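Local structure of Lin2634 protein (Listeria innocua, 3MZO) at residues M2-Y7 / E108-F113; S12-I17 / H68-L73; S40-F45 / A135-V140. The protein probably acts as a metal-dependent HD-domain phosphohydrolase related to the YfbR-like 5'-deoxynucleotidases, and holds calcium ions at its metal site in this crystal. One frame throughout, in Å; residues are numbered along the deposited sequence.

Interaction 1. Residues M2-Y7 / E108-F113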
# COMPACT_ATOMS: atom_id res chain seq x y z
N MSE B 2 -7.04 -26.89 -15.73
CA MSE B 2 -5.74 -27.56 -16.01
C MSE B 2 -5.11 -26.95 -17.26
O MSE B 2 -5.74 -26.88 -18.33
CB MSE B 2 -5.91 -29.09 -16.18
CG MSE B 2 -4.63 -29.87 -16.68
SE MSE B 2 -4.77 -31.87 -16.56
CE MSE B 2 -4.13 -32.12 -14.72
N GLY B 3 -3.84 -26.57 -17.14
CA GLY B 3 -3.11 -26.02 -18.26
C GLY B 3 -1.94 -25.17 -17.83
O GLY B 3 -1.88 -24.65 -16.71
N ILE B 4 -1.01 -25.02 -18.75
CA ILE B 4 0.16 -24.19 -18.50
C ILE B 4 -0.22 -22.69 -18.32
O ILE B 4 0.43 -21.98 -17.57
CB ILE B 4 1.20 -24.42 -19.59
CG1 ILE B 4 1.69 -25.88 -19.52
CG2 ILE B 4 2.39 -23.46 -19.41
CD1 ILE B 4 2.34 -26.32 -18.18
N HIS B 5 -1.30 -22.25 -18.97
CA HIS B 5 -1.80 -20.88 -18.80
C HIS B 5 -2.01 -20.56 -17.31
O HIS B 5 -1.52 -19.54 -16.81
CB HIS B 5 -3.09 -20.67 -19.58
CG HIS B 5 -3.86 -19.48 -19.16
ND1 HIS B 5 -3.40 -18.19 -19.35
CD2 HIS B 5 -5.05 -19.36 -18.52
CE1 HIS B 5 -4.29 -17.34 -18.87
NE2 HIS B 5 -5.30 -18.03 -18.37
N GLN B 6 -2.67 -21.47 -16.61
CA GLN B 6 -2.95 -21.30 -15.19
C GLN B 6 -1.62 -21.25 -14.43
O GLN B 6 -1.46 -20.49 -13.48
CB GLN B 6 -3.81 -22.45 -14.62
CG GLN B 6 -5.08 -22.80 -15.41
CD GLN B 6 -6.15 -21.71 -15.39
OE1 GLN B 6 -6.18 -20.87 -14.47
NE2 GLN B 6 -7.03 -21.72 -16.40
N TYR B 7 -0.68 -22.08 -14.83
CA TYR B 7 0.61 -22.11 -14.17
C TYR B 7 1.35 -20.77 -14.37
O TYR B 7 1.93 -20.23 -13.41
CB TYR B 7 1.46 -23.26 -14.72
CG TYR B 7 2.92 -23.14 -14.35
CD1 TYR B 7 3.34 -23.38 -13.05
CD2 TYR B 7 3.88 -22.76 -15.29
CE1 TYR B 7 4.68 -23.27 -12.69
CE2 TYR B 7 5.23 -22.60 -14.93
CZ TYR B 7 5.62 -22.86 -13.63
OH TYR B 7 6.93 -22.74 -13.26
N GLU B 108 -3.35 -29.48 -11.72
CA GLU B 108 -3.18 -28.27 -12.53
C GLU B 108 -2.30 -28.43 -13.77
O GLU B 108 -2.51 -27.71 -14.76
CB GLU B 108 -2.60 -27.14 -11.67
CG GLU B 108 -3.41 -26.80 -10.41
CD GLU B 108 -4.81 -26.31 -10.72
OE1 GLU B 108 -4.97 -25.58 -11.74
OE2 GLU B 108 -5.74 -26.65 -9.96
N ILE B 109 -1.33 -29.34 -13.73
CA ILE B 109 -0.33 -29.44 -14.80
C ILE B 109 -0.80 -30.49 -15.78
O ILE B 109 -1.32 -31.53 -15.34
CB ILE B 109 1.09 -29.81 -14.27
CG1 ILE B 109 1.60 -28.78 -13.24
CG2 ILE B 109 2.08 -29.99 -15.42
CD1 ILE B 109 2.01 -27.43 -13.82
N PRO B 110 -0.65 -30.25 -17.11
CA PRO B 110 -1.01 -31.31 -18.05
C PRO B 110 -0.16 -32.56 -17.83
O PRO B 110 0.98 -32.48 -17.38
CB PRO B 110 -0.71 -30.69 -19.43
CG PRO B 110 -0.88 -29.22 -19.23
CD PRO B 110 -0.29 -29.00 -17.83
N ALA B 111 -0.77 -33.69 -18.18
CA ALA B 111 -0.20 -35.02 -17.98
C ALA B 111 1.22 -35.13 -18.54
O ALA B 111 2.14 -35.58 -17.82
CB ALA B 111 -1.14 -36.09 -18.60
N THR B 112 1.42 -34.69 -19.79
CA THR B 112 2.75 -34.77 -20.43
C THR B 112 3.85 -34.13 -19.60
O THR B 112 4.99 -34.53 -19.72
CB THR B 112 2.85 -34.00 -21.77
OG1 THR B 112 1.93 -34.54 -22.72
CG2 THR B 112 4.27 -34.08 -22.34
N PHE B 113 3.51 -33.10 -18.82
CA PHE B 113 4.50 -32.32 -18.07
C PHE B 113 4.53 -32.64 -16.58
O PHE B 113 5.39 -32.08 -15.87
CB PHE B 113 4.30 -30.80 -18.29
CG PHE B 113 4.54 -30.37 -19.71
CD1 PHE B 113 5.84 -30.33 -20.23
CD2 PHE B 113 3.47 -30.06 -20.56
CE1 PHE B 113 6.08 -29.97 -21.56
CE2 PHE B 113 3.71 -29.69 -21.88
CZ PHE B 113 5.02 -29.65 -22.37
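Gly3 N donates a hydrogen bond to Glu108 O across this contact, 3.0 Å long and 155° at the hydrogen. The amide meets the carbonyl almost head-on, with a C=O...N angle of 160°. The same oxygen takes a second, softer contact from Met2, whose CA lies 3.5 Å from Glu108 O. Met2 is a selenomethionine. Its CG stands anti to the backbone N (chi1 171°), and the side chain runs past Glu108 O and Ile109 O. Farther out, SE lies beside Ile109 O and Pro110 CA. The methyl CE is modelled very near Ile109 O, too near for its exact place to be trusted.

Pro110 supplies the apolar half. Its CG packs on Gly3 CA at 4.0 Å, and its CD meets Ile4 CD1 at 3.8 Å. The Ile4 side chain crosses the proline ring at about a right angle. One turn on, Tyr7 CB rests 4.3 Å from Ile109 CD1.

Gly3 is the N-cap of helix 4-13, and its carbonyl accepts weak bonds from Gln6 N and Tyr7 N. Glu108 ends helix 87-108, and Ile109 is the first residue to leave helical angles. The contact therefore joins the start of one helix to the end of another. Within the chain, the Tyr7 ring is edge-to-face with Tyr117, and Gln114 NE2 bonds to Ile109 O. Phe44 of the second subunit packs on Ile4 and meets the Phe113 ring. Glu108 OE2 bonds to Tyr84 OH of the third subunit.

The chemistry is that of a carbonyl at a helix C-terminus. Glu108 O finds its donor in the backbone just ahead of helix 4-13, while Ile4, Tyr7, Ile109 and Pro110 pack their hydrocarbon to one side of that polar link.

Interaction 2. Residues S12-I17 / H68-L73. With CA (calcium ion), chain M; CA (calcium ion), chain K.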
# COMPACT_ATOMS: atom_id res chain seq x y z
N SER B 12 2.71 -14.88 -11.11
CA SER B 12 2.38 -13.54 -10.59
C SER B 12 1.83 -13.54 -9.17
O SER B 12 2.03 -12.57 -8.45
CB SER B 12 1.39 -12.81 -11.49
OG SER B 12 2.06 -12.34 -12.65
N ASP B 13 1.12 -14.59 -8.80
CA ASP B 13 0.62 -14.71 -7.44
C ASP B 13 1.74 -14.76 -6.40
O ASP B 13 1.53 -14.31 -5.26
CB ASP B 13 -0.30 -15.92 -7.29
CG ASP B 13 -1.52 -15.86 -8.25
OD1 ASP B 13 -1.83 -14.76 -8.81
OD2 ASP B 13 -2.16 -16.88 -8.43
N LEU B 14 2.91 -15.29 -6.77
CA LEU B 14 4.05 -15.29 -5.86
C LEU B 14 4.62 -13.92 -5.54
O LEU B 14 5.47 -13.78 -4.65
CB LEU B 14 5.18 -16.21 -6.38
CG LEU B 14 4.83 -17.68 -6.14
CD1 LEU B 14 5.67 -18.58 -7.02
CD2 LEU B 14 5.02 -17.98 -4.67
N GLU B 15 4.17 -12.90 -6.26
CA GLU B 15 4.51 -11.53 -5.97
C GLU B 15 3.65 -10.92 -4.84
O GLU B 15 3.95 -9.82 -4.35
CB GLU B 15 4.24 -10.66 -7.20
CG GLU B 15 5.02 -11.04 -8.41
CD GLU B 15 4.68 -10.15 -9.64
OE1 GLU B 15 3.95 -9.14 -9.57
OE2 GLU B 15 5.16 -10.49 -10.69
N ASN B 16 2.57 -11.61 -4.50
CA ASN B 16 1.62 -11.17 -3.48
C ASN B 16 1.71 -11.97 -2.18
O ASN B 16 0.86 -11.80 -1.31
CB ASN B 16 0.19 -11.25 -4.05
CG ASN B 16 -0.03 -10.26 -5.19
OD1 ASN B 16 0.59 -9.19 -5.24
ND2 ASN B 16 -0.91 -10.62 -6.13
N ILE B 17 2.69 -12.87 -2.10
CA ILE B 17 2.99 -13.66 -0.92
C ILE B 17 4.34 -13.15 -0.43
O ILE B 17 5.32 -13.13 -1.16
CB ILE B 17 3.04 -15.15 -1.23
CG1 ILE B 17 1.70 -15.56 -1.83
CG2 ILE B 17 3.32 -16.00 0.07
CD1 ILE B 17 1.71 -16.91 -2.36
N HIS B 68 12.50 -23.46 -5.57
CA HIS B 68 12.49 -24.00 -4.21
C HIS B 68 11.35 -23.48 -3.35
O HIS B 68 10.95 -24.18 -2.46
CB HIS B 68 13.82 -23.79 -3.48
CG HIS B 68 14.04 -22.41 -2.94
ND1 HIS B 68 14.38 -21.35 -3.74
CD2 HIS B 68 14.07 -21.94 -1.67
CE1 HIS B 68 14.54 -20.27 -3.00
NE2 HIS B 68 14.35 -20.60 -1.74
N ASP B 69 10.83 -22.28 -3.62
CA ASP B 69 9.72 -21.74 -2.83
C ASP B 69 8.39 -21.57 -3.58
O ASP B 69 7.45 -20.95 -3.07
CB ASP B 69 10.15 -20.42 -2.17
CG ASP B 69 10.92 -20.63 -0.87
OD1 ASP B 69 10.90 -21.73 -0.35
OD2 ASP B 69 11.51 -19.69 -0.32
N TYR B 70 8.27 -22.17 -4.75
CA TYR B 70 7.05 -22.15 -5.52
C TYR B 70 5.86 -22.66 -4.67
O TYR B 70 4.76 -22.13 -4.77
CB TYR B 70 7.22 -22.98 -6.82
CG TYR B 70 5.97 -22.99 -7.65
CD1 TYR B 70 5.63 -21.91 -8.43
CD2 TYR B 70 5.10 -24.07 -7.60
CE1 TYR B 70 4.46 -21.89 -9.15
CE2 TYR B 70 3.92 -24.07 -8.33
CZ TYR B 70 3.61 -22.98 -9.11
OH TYR B 70 2.42 -22.95 -9.81
N SER B 71 6.10 -23.64 -3.81
CA SER B 71 5.03 -24.22 -2.97
C SER B 71 4.42 -23.25 -1.97
O SER B 71 3.33 -23.52 -1.40
CB SER B 71 5.53 -25.47 -2.23
OG SER B 71 6.70 -25.22 -1.47
N GLU B 72 5.10 -22.12 -1.73
CA GLU B 72 4.53 -21.10 -0.86
C GLU B 72 3.22 -20.51 -1.43
O GLU B 72 2.47 -19.82 -0.72
CB GLU B 72 5.58 -20.06 -0.42
CG GLU B 72 6.44 -20.62 0.74
CD GLU B 72 7.66 -19.78 1.11
OE1 GLU B 72 7.55 -18.54 1.19
OE2 GLU B 72 8.74 -20.37 1.36
N LEU B 73 2.92 -20.84 -2.69
CA LEU B 73 1.66 -20.47 -3.30
C LEU B 73 0.47 -21.02 -2.53
O LEU B 73 -0.59 -20.39 -2.51
CB LEU B 73 1.54 -21.03 -4.71
CG LEU B 73 1.65 -20.12 -5.91
CD1 LEU B 73 1.51 -21.04 -7.12
CD2 LEU B 73 0.59 -19.07 -5.92
CA CA M . 10.63 -24.17 0.07
CA CA K . 13.53 -20.12 0.96
O HOH W 1 12.69 -22.55 1.52
O HOH W 2 9.29 -25.68 -0.78
O HOH W 3 8.93 -23.00 1.50
O HOH W 4 12.89 -25.43 -0.00
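Leu14 CG is anti to its own carbonyl carbon (chi1 -77°), and Tyr70 CG is anti to its backbone N (chi1 180°). The two side chains cross at about a right angle, with Leu14 CD1 3.6 Å from Tyr70 CD1. Tyr70 follows directly in sequence on the His68-Asp69 pair that gives HD-domain proteins their name.

Leu73 fills the next place. Its CG is 4.0 Å from Leu14 CG, again with the side chains at about a right angle. Leu73 CD2 touches Asp13 CB at 3.5 Å. Ile17 closes the patch, with CD1 near Leu73 CA and Glu72 O. No hydrogen bond joins the segments. Each holds its own shape: 12-17 by a type I turn from Asp13 to Asn16, 68-73 by a short 3-10 run.

The polar side of 68-73 faces two calcium ions. Asp69 bridges them, OD2 binding one at 2.4 Å and OD1 the other at 2.5 Å. His68 also serves both. Its NE2 reaches the first ion, which lies in the ring plane, at a long 2.9 Å, and its backbone O binds the second. His34 and Asp138 complete the protein ligands of the first ion.

Tyr70 OH bonds to Ser10 OG, and Tyr36 of the second subunit packs on Leu14 and Tyr70. Glu72 is a known calcium ligand of this protein, but in this chain it acts from the second shell: OE2 forms a salt bridge with Lys79 NZ and accepts a 2.6 Å hydrogen bond from a water that is itself bound to the second calcium.

Interaction 3. Residues S40-F45 / A135-V140. With CA (calcium ion), chain K.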
# COMPACT_ATOMS: atom_id res chain seq x y z
N SER B 40 20.14 -15.98 -8.22
CA SER B 40 21.35 -15.18 -8.48
C SER B 40 22.53 -15.49 -7.57
O SER B 40 23.68 -15.62 -8.06
CB SER B 40 21.01 -13.71 -8.45
OG SER B 40 19.99 -13.43 -9.41
N ILE B 41 22.25 -15.63 -6.27
CA ILE B 41 23.25 -16.05 -5.29
C ILE B 41 23.82 -17.44 -5.65
O ILE B 41 25.03 -17.62 -5.69
CB ILE B 41 22.67 -16.01 -3.82
CG1 ILE B 41 22.41 -14.55 -3.38
CG2 ILE B 41 23.60 -16.72 -2.82
CD1 ILE B 41 21.37 -14.41 -2.23
N ALA B 42 22.95 -18.39 -5.96
CA ALA B 42 23.37 -19.75 -6.29
C ALA B 42 24.28 -19.78 -7.52
O ALA B 42 25.29 -20.50 -7.56
CB ALA B 42 22.14 -20.67 -6.49
N GLN B 43 23.91 -18.98 -8.52
CA GLN B 43 24.68 -18.79 -9.75
C GLN B 43 26.07 -18.31 -9.42
O GLN B 43 27.04 -18.74 -10.04
CB GLN B 43 23.97 -17.76 -10.63
CG GLN B 43 24.72 -17.21 -11.87
CD GLN B 43 23.83 -16.33 -12.71
OE1 GLN B 43 23.16 -16.80 -13.63
NE2 GLN B 43 23.80 -15.06 -12.38
N PHE B 44 26.19 -17.38 -8.47
CA PHE B 44 27.49 -16.92 -8.08
C PHE B 44 28.29 -18.05 -7.42
O PHE B 44 29.46 -18.26 -7.74
CB PHE B 44 27.46 -15.72 -7.16
CG PHE B 44 28.79 -15.42 -6.57
CD1 PHE B 44 29.76 -14.82 -7.32
CD2 PHE B 44 29.10 -15.82 -5.26
CE1 PHE B 44 31.05 -14.60 -6.79
CE2 PHE B 44 30.36 -15.59 -4.73
CZ PHE B 44 31.33 -14.97 -5.51
N PHE B 45 27.68 -18.78 -6.49
CA PHE B 45 28.40 -19.87 -5.86
C PHE B 45 28.79 -20.97 -6.87
O PHE B 45 29.85 -21.61 -6.73
CB PHE B 45 27.66 -20.44 -4.63
CG PHE B 45 27.65 -19.48 -3.45
CD1 PHE B 45 28.81 -18.84 -3.02
CD2 PHE B 45 26.46 -19.22 -2.76
CE1 PHE B 45 28.78 -17.95 -1.95
CE2 PHE B 45 26.44 -18.34 -1.68
CZ PHE B 45 27.59 -17.70 -1.29
N ALA B 135 21.07 -24.82 -0.27
CA ALA B 135 21.00 -24.63 1.18
C ALA B 135 21.70 -23.34 1.60
O ALA B 135 21.13 -22.54 2.35
CB ALA B 135 21.56 -25.89 1.99
N ILE B 136 22.92 -23.11 1.11
CA ILE B 136 23.66 -21.96 1.58
C ILE B 136 23.09 -20.68 0.98
O ILE B 136 23.11 -19.64 1.65
CB ILE B 136 25.18 -22.04 1.37
CG1 ILE B 136 25.55 -22.13 -0.11
CG2 ILE B 136 25.78 -23.26 2.14
CD1 ILE B 136 27.08 -22.16 -0.37
N SER B 137 22.58 -20.75 -0.26
CA SER B 137 22.08 -19.57 -0.97
C SER B 137 20.82 -18.96 -0.34
O SER B 137 20.66 -17.74 -0.26
CB SER B 137 21.84 -19.92 -2.46
OG SER B 137 23.08 -20.19 -3.11
N ASP B 138 19.91 -19.85 0.06
CA ASP B 138 18.71 -19.51 0.81
C ASP B 138 19.09 -18.82 2.15
O ASP B 138 18.53 -17.78 2.51
CB ASP B 138 17.92 -20.80 1.02
CG ASP B 138 16.51 -20.56 1.53
OD1 ASP B 138 15.99 -19.43 1.41
OD2 ASP B 138 15.90 -21.54 2.03
N LYS B 139 20.04 -19.40 2.88
CA LYS B 139 20.49 -18.79 4.13
C LYS B 139 21.21 -17.47 3.91
O LYS B 139 21.10 -16.56 4.71
CB LYS B 139 21.37 -19.73 4.95
CG LYS B 139 20.67 -20.98 5.46
CD LYS B 139 19.43 -20.70 6.29
CE LYS B 139 18.75 -22.01 6.71
NZ LYS B 139 17.72 -21.73 7.69
N VAL B 140 21.95 -17.34 2.82
CA VAL B 140 22.59 -16.06 2.51
C VAL B 140 21.51 -14.99 2.30
O VAL B 140 21.70 -13.86 2.75
CB VAL B 140 23.56 -16.12 1.32
CG1 VAL B 140 23.90 -14.72 0.84
CG2 VAL B 140 24.83 -16.90 1.72
CA CA K . 13.53 -20.12 0.96
O HOH W 1 12.69 -22.55 1.52
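Phe45 and Ile136 cross obliquely, with the isoleucine methyl CD1 over one face of the ring. The distance from Ile136 CD1 to the centroid of the Phe45 ring is 4.1 Å, a CH-pi contact shifted toward the CD2 rim. Ile136 CG1 sits between the backbone N and the carbonyl carbon (chi1 62°), which lays it 4.0 Å from Phe45 CD2.

Two other groups meet the edge of the ring. Ser137 OG lies in its plane, 3.5 Å from Phe45 CD2. Val140 and Phe45 come tip to tip, with Val140 CG2 4.0 Å from Phe45 CE2. The other valine branch, CG1, meets Ile41 CD1.

Ser137 marks the closest backbone approach. Its OG lies 3.2 Å from Ala42 CA and also touches Ile41 CG2, yet makes no hydrogen bond across the contact. It bonds back to Ile133 O in its own helix, which satisfies this buried hydroxyl among apolar neighbours. The short side chains of Ala42 and Ser137 sit where the segment axes approach to 8.8 Å, at a crossing angle of 130°. Ser178 of helix 177-191 touches both Phe45 and Ile136.

Asp138 points away from this interface. Its OD1 binds a calcium ion at 2.6 Å, and OD2 forms a salt bridge with Lys125. Together with His34, which lies on the same helix as 40-45, it contributes to the H...HD...D metal site of the all-helical HD-domain fold.

Interactions 2 and 3 meet at one calcium ion. His68 NE2 and Asp138 OD1, its ligands from the two contacts, are 3.7 Å apart, and one water bound to the ion belongs to both. The centres of interactions 2 and 3 are about 18 Å apart. Interaction 1 lies farther out, its centre about 29 Å from that of interaction 3. The side chain of Tyr7 is still about 14 Å from a bound calcium. Helix 4-13 links interactions 1 and 2, where Tyr7 CD1 packs 3.4 Å from Tyr70 OH. Interactions 1 and 3 also face the same neighbour: Phe44 of interaction 3 in turn meets Phe113 of the second subunit, so the two contacts are used reciprocally across that interface.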